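Local coordinates for protein apoptosis regulator Bcl-2 homolog (Fowlpox virus, PDB 5TZP) that inhibits apoptosis of the infected host cell by sequestering and inactivating several proapoptotic Bcl-2 proteins, BAX and BAK1 among them, at residues A[25-29]-A[46-50]; A[78-82]-A[121-126]; A[64-68]-A[96-101]; A[15-19]-A[134-140]; A[52-57]-A[92-96]. All coordinates share one frame; numbering follows the deposited sequence.

Contact 1 of 5, residues A[25-29]-A[46-50]; sequences NYIIE and YDVLK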
# COMPACT_ATOMS: atom_id res chain seq x y z
N ASN A 25 -0.34 9.60 -4.66
CA ASN A 25 -0.90 10.73 -3.91
C ASN A 25 -1.04 10.39 -2.44
O ASN A 25 -0.77 11.25 -1.60
CB ASN A 25 -2.18 11.22 -4.56
CG ASN A 25 -1.88 12.19 -5.64
OD1 ASN A 25 -1.42 13.27 -5.38
ND2 ASN A 25 -2.15 11.80 -6.88
N TYR A 26 -1.49 9.17 -2.07
CA TYR A 26 -1.59 8.81 -0.66
C TYR A 26 -0.21 8.88 -0.00
O TYR A 26 -0.04 9.45 1.08
CB TYR A 26 -2.28 7.45 -0.45
CG TYR A 26 -2.23 7.09 1.01
CD1 TYR A 26 -2.91 7.83 1.93
CD2 TYR A 26 -1.37 6.15 1.45
CE1 TYR A 26 -2.78 7.59 3.33
CE2 TYR A 26 -1.23 5.92 2.83
CZ TYR A 26 -1.91 6.65 3.69
OH TYR A 26 -1.73 6.47 5.06
N ILE A 27 0.81 8.30 -0.64
CA ILE A 27 2.14 8.28 -0.03
C ILE A 27 2.65 9.71 0.12
O ILE A 27 3.24 10.08 1.15
CB ILE A 27 3.08 7.38 -0.83
CG1 ILE A 27 2.63 5.93 -0.65
CG2 ILE A 27 4.52 7.54 -0.34
CD1 ILE A 27 3.40 4.91 -1.46
N ILE A 28 2.40 10.58 -0.86
CA ILE A 28 2.76 12.01 -0.72
C ILE A 28 2.04 12.63 0.48
O ILE A 28 2.67 13.36 1.26
CB ILE A 28 2.46 12.72 -2.04
CG1 ILE A 28 3.47 12.26 -3.12
CG2 ILE A 28 2.58 14.24 -1.80
CD1 ILE A 28 3.02 12.66 -4.47
N GLU A 29 0.75 12.39 0.62
CA GLU A 29 0.02 12.94 1.76
C GLU A 29 0.61 12.46 3.09
O GLU A 29 0.80 13.23 4.05
CB GLU A 29 -1.48 12.67 1.66
CG GLU A 29 -2.22 13.18 2.94
CD GLU A 29 -3.68 13.33 2.83
OE1 GLU A 29 -4.27 13.63 3.88
OE2 GLU A 29 -4.27 13.30 1.73
N TYR A 46 -10.40 7.39 -2.18
CA TYR A 46 -9.17 7.89 -1.56
C TYR A 46 -9.38 8.02 -0.07
O TYR A 46 -8.51 7.61 0.72
CB TYR A 46 -8.79 9.23 -2.19
CG TYR A 46 -7.52 9.81 -1.63
CD1 TYR A 46 -6.28 9.43 -2.09
CD2 TYR A 46 -7.58 10.67 -0.54
CE1 TYR A 46 -5.12 9.99 -1.57
CE2 TYR A 46 -6.39 11.18 0.04
CZ TYR A 46 -5.20 10.84 -0.52
OH TYR A 46 -3.97 11.32 -0.08
N ASP A 47 -10.48 8.61 0.36
CA ASP A 47 -10.70 8.80 1.79
C ASP A 47 -10.83 7.47 2.50
O ASP A 47 -10.36 7.32 3.63
CB ASP A 47 -11.92 9.68 2.02
CG ASP A 47 -11.63 11.19 1.94
OD1 ASP A 47 -10.43 11.54 1.94
OD2 ASP A 47 -12.66 11.94 1.97
N VAL A 48 -11.43 6.47 1.84
CA VAL A 48 -11.47 5.13 2.44
C VAL A 48 -10.07 4.54 2.58
O VAL A 48 -9.72 3.99 3.64
CB VAL A 48 -12.39 4.19 1.62
CG1 VAL A 48 -12.32 2.77 2.21
CG2 VAL A 48 -13.83 4.65 1.63
N LEU A 49 -9.27 4.62 1.52
CA LEU A 49 -7.88 4.17 1.56
C LEU A 49 -7.13 4.83 2.71
O LEU A 49 -6.42 4.15 3.48
CB LEU A 49 -7.23 4.44 0.20
CG LEU A 49 -5.73 4.04 0.13
CD1 LEU A 49 -5.50 2.56 0.27
CD2 LEU A 49 -5.12 4.54 -1.16
N LYS A 50 -7.21 6.14 2.80
CA LYS A 50 -6.48 6.89 3.81
C LYS A 50 -6.86 6.43 5.19
O LYS A 50 -6.03 6.20 6.08
CB LYS A 50 -6.77 8.39 3.57
CG LYS A 50 -6.30 9.26 4.65
CD LYS A 50 -6.50 10.81 4.24
CE LYS A 50 -6.59 11.75 5.40
NZ LYS A 50 -6.79 13.12 4.86
O HOH W 1 -3.55 7.48 6.56
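Tyr-26 and Lys-50 mark the closest backbone approach of two helical segments, 25-29 and 46-50, whose axes pass 11.0 Å apart with 52° between their N-to-C directions. That spacing leaves room for large side chains, and one tyrosine comes from each helix to fill it. Tyr-46 reaches across from segment 46-50 and lays the edge of its ring along the backbone of the other helix: CE1 is 3.8 Å from Tyr-26 N, which lies near the ring plane. Its CG stands anti to the backbone N (chi1 -179°), a torsion that carries the phenol out to Glu-29, where Tyr-46 OH donates to Glu-29 OE2 at 2.7 Å from above the carboxylate plane. The other carboxylate oxygen takes the lysine: Lys-50 NZ approaches Glu-29 OE1 on its syn side at 2.8 Å, a salt bridge made by an extended chain that crosses the glutamate at about a right angle. OE2 also accepts from Arg-36 N, so three donors share this one carboxylate and probably favour its charged form. Within the all-helical Bcl-2 fold, the contact joins helix 14-32 to helix 43-68. Tyr-26 crosses Tyr-46 at about a right angle, with its CB 4.1 Å from Leu-49 CD2 and its CE1 3.8 Å from Lys-50 CA. Beyond it, Ile-95 and Ala-99 of helix 88-105 pack on the same tyrosine. Its hydroxyl ends at a water in the plane of the ring, 2.6 Å from Tyr-26 OH, and this water donates to Lys-50 O.

Contact 2 of 5, residues A[78-82]-A[121-126]; sequences VTQVL and AITDAI. With SO4 (sulfate ion), chain N.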
# COMPACT_ATOMS: atom_id res chain seq x y z
N VAL A 78 6.57 -6.54 -1.13
CA VAL A 78 5.32 -6.30 -1.88
C VAL A 78 4.98 -7.50 -2.75
O VAL A 78 3.85 -8.01 -2.76
CB VAL A 78 5.48 -5.05 -2.73
CG1 VAL A 78 4.28 -4.91 -3.64
CG2 VAL A 78 5.62 -3.78 -1.84
N THR A 79 5.96 -8.01 -3.50
CA THR A 79 5.69 -9.13 -4.38
C THR A 79 5.37 -10.40 -3.58
O THR A 79 4.55 -11.20 -4.02
CB THR A 79 6.81 -9.29 -5.43
OG1 THR A 79 8.02 -9.53 -4.80
CG2 THR A 79 6.90 -8.10 -6.28
N GLN A 80 5.98 -10.59 -2.41
CA GLN A 80 5.61 -11.74 -1.59
C GLN A 80 4.13 -11.70 -1.26
O GLN A 80 3.45 -12.76 -1.37
CB GLN A 80 6.45 -11.77 -0.33
CG GLN A 80 7.89 -12.29 -0.55
CD GLN A 80 8.77 -12.13 0.73
OE1 GLN A 80 8.49 -11.30 1.63
NE2 GLN A 80 9.88 -12.79 0.73
N VAL A 81 3.63 -10.55 -0.82
CA VAL A 81 2.23 -10.49 -0.39
C VAL A 81 1.31 -10.94 -1.52
O VAL A 81 0.31 -11.64 -1.28
CB VAL A 81 1.89 -9.09 0.09
CG1 VAL A 81 0.39 -8.99 0.44
CG2 VAL A 81 2.72 -8.64 1.28
N LEU A 82 1.59 -10.50 -2.74
CA LEU A 82 0.73 -10.72 -3.91
C LEU A 82 1.12 -11.89 -4.78
O LEU A 82 0.58 -12.01 -5.88
CB LEU A 82 0.73 -9.45 -4.73
CG LEU A 82 0.19 -8.26 -4.00
CD1 LEU A 82 0.28 -7.05 -4.85
CD2 LEU A 82 -1.25 -8.44 -3.56
N ALA A 121 6.35 0.32 -7.85
CA ALA A 121 6.50 -1.10 -7.48
C ALA A 121 5.16 -1.70 -7.05
O ALA A 121 4.81 -2.82 -7.40
CB ALA A 121 7.55 -1.25 -6.40
N ILE A 122 4.39 -0.96 -6.24
CA ILE A 122 3.10 -1.47 -5.79
C ILE A 122 2.19 -1.63 -7.01
O ILE A 122 1.50 -2.66 -7.18
CB ILE A 122 2.46 -0.57 -4.75
CG1 ILE A 122 3.31 -0.53 -3.47
CG2 ILE A 122 1.02 -1.08 -4.45
CD1 ILE A 122 2.94 0.59 -2.54
N THR A 123 2.15 -0.60 -7.87
CA THR A 123 1.29 -0.65 -9.05
C THR A 123 1.63 -1.87 -9.91
O THR A 123 0.76 -2.60 -10.36
CB THR A 123 1.45 0.65 -9.84
OG1 THR A 123 1.05 1.75 -9.00
CG2 THR A 123 0.62 0.65 -11.07
N ASP A 124 2.91 -2.07 -10.17
CA ASP A 124 3.38 -3.17 -11.02
C ASP A 124 3.03 -4.51 -10.40
O ASP A 124 2.63 -5.45 -11.09
CB ASP A 124 4.88 -3.11 -11.22
CG ASP A 124 5.32 -2.00 -12.14
OD1 ASP A 124 4.54 -1.45 -12.86
OD2 ASP A 124 6.54 -1.70 -12.08
N ALA A 125 3.16 -4.62 -9.07
CA ALA A 125 2.84 -5.89 -8.40
C ALA A 125 1.35 -6.20 -8.48
O ALA A 125 0.97 -7.38 -8.62
CB ALA A 125 3.28 -5.84 -6.93
N ILE A 126 0.49 -5.20 -8.38
CA ILE A 126 -0.94 -5.39 -8.58
C ILE A 126 -1.25 -5.76 -10.01
O ILE A 126 -1.93 -6.79 -10.29
CB ILE A 126 -1.72 -4.15 -8.16
CG1 ILE A 126 -1.55 -3.98 -6.65
CG2 ILE A 126 -3.21 -4.33 -8.50
CD1 ILE A 126 -2.18 -2.71 -6.10
S SO4 N . 12.30 -13.07 3.84
O1 SO4 N . 13.46 -12.20 3.64
O2 SO4 N . 12.35 -13.93 5.05
O3 SO4 N . 12.33 -13.97 2.67
O4 SO4 N . 11.08 -12.20 3.92
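Val-78 faces Ala-125 and Ile-122 across the contact, and its two branches divide the work. From CB, which points toward segment 121-126, CG1 stands anti to the backbone N (chi1 173°) and reaches Ala-125 CB at 3.6 Å; the same methyl lies 4.2 Å from Ile-122 CA. The second branch, CG2, lies 4.3 Å from Ile-122 CG1. The methyl of Ala-125 is shared by two larger side chains: one turn after Val-78, Leu-82 brings CD1 to 3.8 Å from Ala-125 CB. That leucine methyl continues to Ile-126 CG1, at 4.0 Å.

No hydrogen bond crosses between the segments, so the evidence for association is the apolar contact and the backbone spacing, with the CA atoms of Thr-79 and Ala-125 5.9 Å apart. In the Bcl-2 fold the contact lies where the start of BH1 meets BH2: Leu-82 belongs to the first motif and Ala-121 to Ala-125 to the second, with Val-78 just before BH1. Helix 74-81 gives way here to loop, and the weak bond from Leu-82 N to Val-78 O belongs to its last turn. Ile-94 of helix 88-105 packs on both Leu-82 and Ile-122. Gln-80 turns to the bound peptide, whose backbone is hydrogen-bonded to its OE1, while Gln-80 NE2 makes weak bonds to a sulfate, the shorter to O3 at 3.3 Å.

Contact 3 of 5, residues A[64-68]-A[96-101]; sequences FDIII and AFCAYY. With EDO (1,2-ethanediol), chain C.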
# COMPACT_ATOMS: atom_id res chain seq x y z
N PHE A 64 5.90 -3.10 12.30
CA PHE A 64 6.53 -2.54 11.13
C PHE A 64 7.93 -2.04 11.47
O PHE A 64 8.86 -2.19 10.66
CB PHE A 64 5.70 -1.36 10.55
CG PHE A 64 4.38 -1.71 9.91
CD1 PHE A 64 3.99 -3.05 9.74
CD2 PHE A 64 3.56 -0.73 9.45
CE1 PHE A 64 2.76 -3.32 9.12
CE2 PHE A 64 2.37 -1.00 8.83
CZ PHE A 64 1.97 -2.33 8.69
N ASP A 65 8.09 -1.47 12.68
CA ASP A 65 9.38 -0.98 13.08
C ASP A 65 10.42 -2.12 13.14
O ASP A 65 11.59 -1.97 12.72
CB ASP A 65 9.32 -0.26 14.45
CG ASP A 65 8.72 1.13 14.36
OD1 ASP A 65 8.65 1.73 13.24
OD2 ASP A 65 8.27 1.63 15.44
N ILE A 66 10.02 -3.26 13.71
CA ILE A 66 10.96 -4.38 13.72
C ILE A 66 11.29 -4.84 12.29
O ILE A 66 12.46 -5.03 11.95
CB ILE A 66 10.42 -5.51 14.57
CG1 ILE A 66 10.32 -5.04 16.04
CG2 ILE A 66 11.35 -6.74 14.43
CD1 ILE A 66 9.75 -6.09 16.97
N ILE A 67 10.27 -4.94 11.45
CA ILE A 67 10.47 -5.39 10.06
C ILE A 67 11.46 -4.46 9.37
O ILE A 67 12.42 -4.90 8.71
CB ILE A 67 9.11 -5.44 9.35
CG1 ILE A 67 8.28 -6.64 9.80
CG2 ILE A 67 9.35 -5.45 7.81
CD1 ILE A 67 6.88 -6.61 9.45
N ILE A 68 11.27 -3.16 9.52
CA ILE A 68 12.12 -2.22 8.78
C ILE A 68 13.54 -2.12 9.33
O ILE A 68 14.43 -1.51 8.63
CB ILE A 68 11.38 -0.84 8.84
CG1 ILE A 68 10.07 -0.96 8.02
CG2 ILE A 68 12.22 0.30 8.25
CD1 ILE A 68 9.12 0.18 8.13
N ALA A 96 -0.17 0.79 3.22
CA ALA A 96 0.09 1.32 4.57
C ALA A 96 1.54 1.08 4.99
O ALA A 96 2.22 2.01 5.46
CB ALA A 96 -0.87 0.71 5.57
N PHE A 97 2.00 -0.14 4.88
CA PHE A 97 3.39 -0.48 5.19
C PHE A 97 4.34 0.38 4.37
O PHE A 97 5.31 0.90 4.91
CB PHE A 97 3.63 -1.95 4.95
CG PHE A 97 5.07 -2.29 5.15
CD1 PHE A 97 5.56 -2.54 6.44
CD2 PHE A 97 5.95 -2.37 4.10
CE1 PHE A 97 6.93 -2.79 6.63
CE2 PHE A 97 7.32 -2.65 4.30
CZ PHE A 97 7.80 -2.83 5.55
N CYS A 98 4.12 0.46 3.08
CA CYS A 98 5.03 1.17 2.20
C CYS A 98 5.01 2.66 2.46
O CYS A 98 6.09 3.30 2.35
CB CYS A 98 4.74 0.87 0.73
SG CYS A 98 5.28 -0.77 0.20
N ALA A 99 3.86 3.27 2.78
CA ALA A 99 3.83 4.66 3.20
C ALA A 99 4.66 4.86 4.47
O ALA A 99 5.49 5.78 4.57
CB ALA A 99 2.40 5.15 3.39
N TYR A 100 4.41 4.01 5.47
CA TYR A 100 5.13 4.08 6.73
C TYR A 100 6.64 3.98 6.49
O TYR A 100 7.45 4.77 7.03
CB TYR A 100 4.62 2.95 7.62
CG TYR A 100 5.12 2.96 9.03
CD1 TYR A 100 4.56 3.81 10.00
CD2 TYR A 100 6.24 2.25 9.42
CE1 TYR A 100 5.03 3.89 11.25
CE2 TYR A 100 6.74 2.32 10.72
CZ TYR A 100 6.11 3.14 11.62
OH TYR A 100 6.62 3.24 12.90
N TYR A 101 7.04 3.00 5.66
CA TYR A 101 8.42 2.76 5.28
C TYR A 101 9.01 3.99 4.61
O TYR A 101 10.14 4.40 4.95
CB TYR A 101 8.44 1.50 4.38
CG TYR A 101 9.75 1.23 3.68
CD1 TYR A 101 10.81 0.68 4.34
CD2 TYR A 101 9.94 1.57 2.38
CE1 TYR A 101 12.00 0.43 3.70
CE2 TYR A 101 11.14 1.33 1.73
CZ TYR A 101 12.14 0.75 2.43
OH TYR A 101 13.36 0.52 1.79
C1 EDO C . 14.62 -1.24 -1.19
O1 EDO C . 13.87 -1.45 -0.01
C2 EDO C . 16.08 -1.18 -0.99
O2 EDO C . 16.40 -2.58 -0.70
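Phe-64 receives the edge of Phe-97 on one face of its ring: Phe-97 CD1 sits 3.6 Å above the plane, displaced toward the rim, with the two planes at 88° and the centroids 5.1 Å apart, a T-shaped pair. The edge of Phe-64 is in turn directed at the face of Tyr-100, in an offset edge-to-face pair whose planes meet at 60°. The three rings form an aromatic cluster between helix 43-68 and helix 88-105 of the Bcl-2 fold, the latter bringing Phe-97 from the BH1 motif. Apolar side chains of the bound peptide pack on Phe-64, Ile-67 and Phe-97, which places the cluster beside the ligand groove.

The axes of the two helical segments pass 10.9 Å apart, a separation filled by these rings and by two isoleucines. Ile-67 CG2 and Ile-68 CG1 both lie obliquely to the Phe-97 ring, each 3.8 Å from Phe-97 CZ. Ile-68 CD1 then extends to the edge of Tyr-100, in the ring plane, and on to the backbone of Tyr-101. CG of Tyr-100 is anti to its own N, which sends the phenol past Phe-64 to Asp-65. There Tyr-100 OH donates to Asp-65 OD1 at 2.6 Å, meeting the oxygen on its syn side, 28° out of the carboxylate plane.

Contact 4 of 5, residues A[15-19]-A[134-140]; sequences TYYIA and FIDQDYW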
# COMPACT_ATOMS: atom_id res chain seq x y z
N THR A 15 -5.39 2.22 -16.98
CA THR A 15 -5.52 1.44 -15.77
C THR A 15 -4.29 1.63 -14.88
O THR A 15 -4.39 1.80 -13.67
CB THR A 15 -5.75 -0.04 -16.11
OG1 THR A 15 -6.92 -0.14 -16.94
CG2 THR A 15 -5.92 -0.84 -14.80
N TYR A 16 -3.10 1.56 -15.50
CA TYR A 16 -1.87 1.81 -14.76
C TYR A 16 -1.90 3.13 -14.04
O TYR A 16 -1.55 3.20 -12.86
CB TYR A 16 -0.65 1.68 -15.70
CG TYR A 16 0.67 2.03 -15.07
CD1 TYR A 16 1.46 1.08 -14.51
CD2 TYR A 16 1.13 3.38 -15.09
CE1 TYR A 16 2.65 1.45 -13.88
CE2 TYR A 16 2.33 3.73 -14.57
CZ TYR A 16 3.08 2.78 -13.97
OH TYR A 16 4.33 3.14 -13.45
N TYR A 17 -2.30 4.22 -14.72
CA TYR A 17 -2.32 5.53 -14.07
C TYR A 17 -3.41 5.66 -13.05
O TYR A 17 -3.21 6.33 -12.06
CB TYR A 17 -2.35 6.65 -15.11
CG TYR A 17 -0.93 6.77 -15.70
CD1 TYR A 17 0.17 7.24 -14.94
CD2 TYR A 17 -0.68 6.33 -16.97
CE1 TYR A 17 1.45 7.29 -15.50
CE2 TYR A 17 0.63 6.40 -17.55
CZ TYR A 17 1.66 6.88 -16.78
OH TYR A 17 2.93 6.92 -17.39
N ILE A 18 -4.55 4.98 -13.24
CA ILE A 18 -5.59 4.99 -12.20
C ILE A 18 -5.05 4.39 -10.90
O ILE A 18 -5.23 4.92 -9.79
CB ILE A 18 -6.83 4.25 -12.69
CG1 ILE A 18 -7.57 5.07 -13.77
CG2 ILE A 18 -7.73 3.95 -11.52
CD1 ILE A 18 -8.55 4.30 -14.57
N ALA A 19 -4.30 3.29 -11.03
CA ALA A 19 -3.67 2.70 -9.84
C ALA A 19 -2.57 3.59 -9.27
O ALA A 19 -2.55 3.90 -8.07
CB ALA A 19 -3.10 1.33 -10.18
N PHE A 134 -8.60 -6.04 -10.86
CA PHE A 134 -8.71 -4.62 -10.53
C PHE A 134 -9.75 -3.91 -11.36
O PHE A 134 -10.59 -3.18 -10.81
CB PHE A 134 -7.33 -4.00 -10.63
CG PHE A 134 -7.25 -2.54 -10.24
CD1 PHE A 134 -7.51 -2.12 -8.94
CD2 PHE A 134 -6.92 -1.59 -11.16
CE1 PHE A 134 -7.30 -0.75 -8.60
CE2 PHE A 134 -6.77 -0.25 -10.81
CZ PHE A 134 -6.97 0.15 -9.54
N ILE A 135 -9.75 -4.16 -12.66
CA ILE A 135 -10.77 -3.56 -13.51
C ILE A 135 -12.15 -4.04 -13.09
O ILE A 135 -13.13 -3.26 -13.02
CB ILE A 135 -10.47 -3.90 -14.99
CG1 ILE A 135 -9.16 -3.24 -15.41
CG2 ILE A 135 -11.66 -3.52 -15.88
CD1 ILE A 135 -8.61 -3.80 -16.72
N ASP A 136 -12.27 -5.31 -12.76
CA ASP A 136 -13.57 -5.87 -12.40
C ASP A 136 -14.10 -5.37 -11.06
O ASP A 136 -15.31 -5.41 -10.80
CB ASP A 136 -13.46 -7.40 -12.46
CG ASP A 136 -14.74 -8.05 -12.15
OD1 ASP A 136 -15.64 -7.92 -13.03
OD2 ASP A 136 -14.84 -8.55 -11.01
N GLN A 137 -13.21 -4.92 -10.18
CA GLN A 137 -13.53 -4.22 -8.96
C GLN A 137 -14.02 -2.81 -9.22
O GLN A 137 -14.31 -2.07 -8.28
CB GLN A 137 -12.32 -4.17 -8.04
CG GLN A 137 -11.97 -5.53 -7.36
CD GLN A 137 -13.07 -6.01 -6.49
OE1 GLN A 137 -13.44 -5.31 -5.54
NE2 GLN A 137 -13.58 -7.20 -6.74
N ASP A 138 -14.13 -2.41 -10.49
CA ASP A 138 -14.31 -0.99 -10.87
C ASP A 138 -13.21 -0.13 -10.25
O ASP A 138 -13.44 0.89 -9.62
CB ASP A 138 -15.73 -0.46 -10.53
CG ASP A 138 -16.00 0.92 -11.05
OD1 ASP A 138 -15.36 1.37 -12.06
OD2 ASP A 138 -16.84 1.58 -10.36
N TYR A 139 -11.97 -0.61 -10.45
CA TYR A 139 -10.77 0.08 -10.01
C TYR A 139 -10.86 0.22 -8.49
O TYR A 139 -11.08 -0.76 -7.76
CB TYR A 139 -10.58 1.38 -10.80
CG TYR A 139 -10.70 1.20 -12.27
CD1 TYR A 139 -9.63 0.72 -13.03
CD2 TYR A 139 -11.90 1.32 -12.89
CE1 TYR A 139 -9.76 0.55 -14.41
CE2 TYR A 139 -12.03 1.12 -14.25
CZ TYR A 139 -10.95 0.71 -14.97
OH TYR A 139 -11.16 0.56 -16.35
N TRP A 140 -10.70 1.42 -7.95
CA TRP A 140 -10.67 1.63 -6.50
C TRP A 140 -12.06 1.55 -5.88
O TRP A 140 -12.13 1.43 -4.67
CB TRP A 140 -9.97 2.96 -6.13
CG TRP A 140 -8.56 3.01 -6.58
CD1 TRP A 140 -8.12 3.57 -7.73
CD2 TRP A 140 -7.48 2.43 -5.90
NE1 TRP A 140 -6.73 3.38 -7.78
CE2 TRP A 140 -6.33 2.67 -6.68
CE3 TRP A 140 -7.35 1.73 -4.70
CZ2 TRP A 140 -5.05 2.25 -6.26
CZ3 TRP A 140 -6.10 1.36 -4.26
CH2 TRP A 140 -4.96 1.57 -5.08
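A Schellman motif ends helix 115-136, and the turn that follows folds Tyr-139 and Trp-140 back against helix 14-32. Asp-138, with positive phi, marks the exit; its N bonds to Ile-135 O, and Tyr-139 N bonds to Phe-134 O at 2.9 Å.

Ile-18 is the side chain over which the returning residues close. Its CD1 lies over one face of the Tyr-139 ring, 4.2 Å from the centroid and 20° off the normal, a CH-pi contact. The other branch, Ile-18 CG2, meets Trp-140 CD1 at 3.8 Å and Tyr-139 CB at 3.9 Å. The indole then adds a polar link: Trp-140 NE1 donates to Ile-18 O at 2.9 Å, nearly straight at 161°. The acceptor lies in the indole plane, while the donor stands above the carbonyl plane, 51° out of it. Phe-134 CE1 sits over the centre of one indole face. Phe-134 also reaches helix 14-32 directly, its CD2 at the ring edge 3.8 Å from Thr-15 CG2, with an oblique approach to Ala-19 CB. Farther in, Met-22 and Ile-23 of helix 14-32 pack on the tryptophan.

The contact joins helix 14-32 to the end of helix 115-136 in a Bcl-2 bundle. Packing on helix 14-32 is particular to this protein; the paired backbone bonds, with Tyr-139 CA over a face of Phe-134, are the hallmark of the Schellman motif.

Contact 5 of 5, residues A[52-57]-A[92-96]; sequences ACKSVI and ITIIA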
# COMPACT_ATOMS: atom_id res chain seq x y z
N ALA A 52 -8.21 3.57 6.13
CA ALA A 52 -7.87 2.16 6.34
C ALA A 52 -6.35 2.07 6.57
O ALA A 52 -5.92 1.34 7.49
CB ALA A 52 -8.27 1.33 5.12
N CYS A 53 -5.54 2.82 5.83
CA CYS A 53 -4.09 2.78 6.07
C CYS A 53 -3.77 3.34 7.43
O CYS A 53 -2.87 2.82 8.13
CB CYS A 53 -3.40 3.56 4.97
SG CYS A 53 -3.40 2.73 3.36
N LYS A 54 -4.44 4.40 7.85
CA LYS A 54 -4.22 4.98 9.16
C LYS A 54 -4.51 3.93 10.22
O LYS A 54 -3.74 3.77 11.19
CB LYS A 54 -5.12 6.21 9.42
CG LYS A 54 -5.00 6.90 10.74
CD LYS A 54 -5.82 8.23 10.80
CE LYS A 54 -5.70 8.96 12.15
NZ LYS A 54 -6.05 10.47 12.06
N SER A 55 -5.57 3.12 10.04
CA SER A 55 -5.89 2.09 11.01
C SER A 55 -4.81 1.03 11.06
O SER A 55 -4.39 0.57 12.16
CB SER A 55 -7.25 1.49 10.65
OG SER A 55 -7.58 0.39 11.50
N VAL A 56 -4.37 0.56 9.93
CA VAL A 56 -3.30 -0.46 9.85
C VAL A 56 -2.05 0.04 10.54
O VAL A 56 -1.44 -0.69 11.31
CB VAL A 56 -3.04 -0.90 8.40
CG1 VAL A 56 -1.78 -1.78 8.30
CG2 VAL A 56 -4.26 -1.67 7.90
N ILE A 57 -1.65 1.28 10.26
CA ILE A 57 -0.44 1.85 10.87
C ILE A 57 -0.62 1.98 12.36
O ILE A 57 0.28 1.60 13.13
CB ILE A 57 -0.06 3.18 10.18
CG1 ILE A 57 0.43 2.90 8.77
CG2 ILE A 57 1.02 3.89 11.01
CD1 ILE A 57 0.53 4.12 7.86
N ILE A 92 -4.41 -2.74 0.99
CA ILE A 92 -4.36 -1.69 2.02
C ILE A 92 -3.12 -1.89 2.87
O ILE A 92 -2.40 -0.91 3.18
CB ILE A 92 -5.61 -1.72 2.90
CG1 ILE A 92 -6.79 -1.19 2.05
CG2 ILE A 92 -5.42 -0.96 4.19
CD1 ILE A 92 -8.18 -1.64 2.60
N THR A 93 -2.83 -3.11 3.27
CA THR A 93 -1.69 -3.35 4.14
C THR A 93 -0.38 -3.04 3.43
O THR A 93 0.53 -2.43 4.01
CB THR A 93 -1.69 -4.78 4.67
OG1 THR A 93 -2.87 -4.97 5.46
CG2 THR A 93 -0.53 -5.06 5.54
N ILE A 94 -0.24 -3.42 2.16
CA ILE A 94 0.93 -3.08 1.34
C ILE A 94 1.11 -1.58 1.27
O ILE A 94 2.23 -1.08 1.48
CB ILE A 94 0.78 -3.69 -0.11
CG1 ILE A 94 1.04 -5.18 -0.09
CG2 ILE A 94 1.67 -2.92 -1.11
CD1 ILE A 94 0.47 -5.83 -1.35
N ILE A 95 0.05 -0.83 0.97
CA ILE A 95 0.16 0.61 0.84
C ILE A 95 0.49 1.23 2.17
O ILE A 95 1.34 2.13 2.26
CB ILE A 95 -1.11 1.21 0.19
CG1 ILE A 95 -1.27 0.67 -1.24
CG2 ILE A 95 -1.11 2.70 0.23
CD1 ILE A 95 -2.67 0.97 -1.85
N ALA A 96 -0.17 0.79 3.22
CA ALA A 96 0.09 1.32 4.57
C ALA A 96 1.54 1.08 4.99
O ALA A 96 2.22 2.01 5.46
CB ALA A 96 -0.87 0.71 5.57
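Cys-53 and Ala-96 lie at the closest point of segments 52-57 and 92-96: Cys-53 CA is just 4.7 Å from Ala-96 CA, and Cys-53 CB is 3.9 Å from Ala-96 CB. A small residue on each helix permits this: the axes come within 8.8 Å while crossing at 72°. The methyl of Ala-96 is met by three side chains of segment 52-57, for besides Cys-53 it touches Val-56 CG1 at 3.8 Å and Ile-57 CG1 at 4.1 Å. Cys-53 SG, anti to the carbonyl carbon (chi1 -72°), reaches the backbone at Ala-96 N and Ile-92 O and touches Ile-95 CG2 at 3.9 Å. Ile-57 CD1 ends beside Ala-96 O.

On the next turn back along segment 92-96, Ile-92 takes up the contact with its CG2 branch. That methyl fits between Ala-52 CB, at 3.8 Å, and Val-56 CG2, at 4.0 Å, while Ile-92 CD1 also reaches Ala-52 CB. With no hydrogen bond between the segments, side-chain fit carries the crossing. All five residues of segment 92-96 lie in the BH1 motif of the Bcl-2 fold, and the two helices line the groove that holds the BH3 peptide. Aromatic side chains of that peptide pack on Ala-52, Val-56 and Ile-92, and Ser-55 OG is hydrogen-bonded to an aromatic side chain of it, so residues joining the helices also form part of the ligand surface. In the second shell, Thr-93 OG1 bonds back to Gly-89 O within its own helix, Tyr-26 of helix 14-32 packs on Cys-53 and Ile-95, and Phe-64 packs on Val-56.

From the N terminus, helix 14-32 opens contact 4, which closes only at the end of helix 115-136 and so encloses the other four. Contact 1 closes the first loop within it, tying helix 14-32 to helix 43-68 before contacts 2, 3 and 5 open. Contacts 5 and 3 then join helix 43-68 to helix 88-105 at successive levels; their segments alternate along the chain and they share Ala-96. Contact 2 opens on helix 74-81 and closes on helix 115-136, crossing both. Helix 88-105 is the common centre: Ile-95 touches Tyr-26 of contact 1 and Trp-140 of contact 4, while Ile-94 and Cys-98 pack against contact 2.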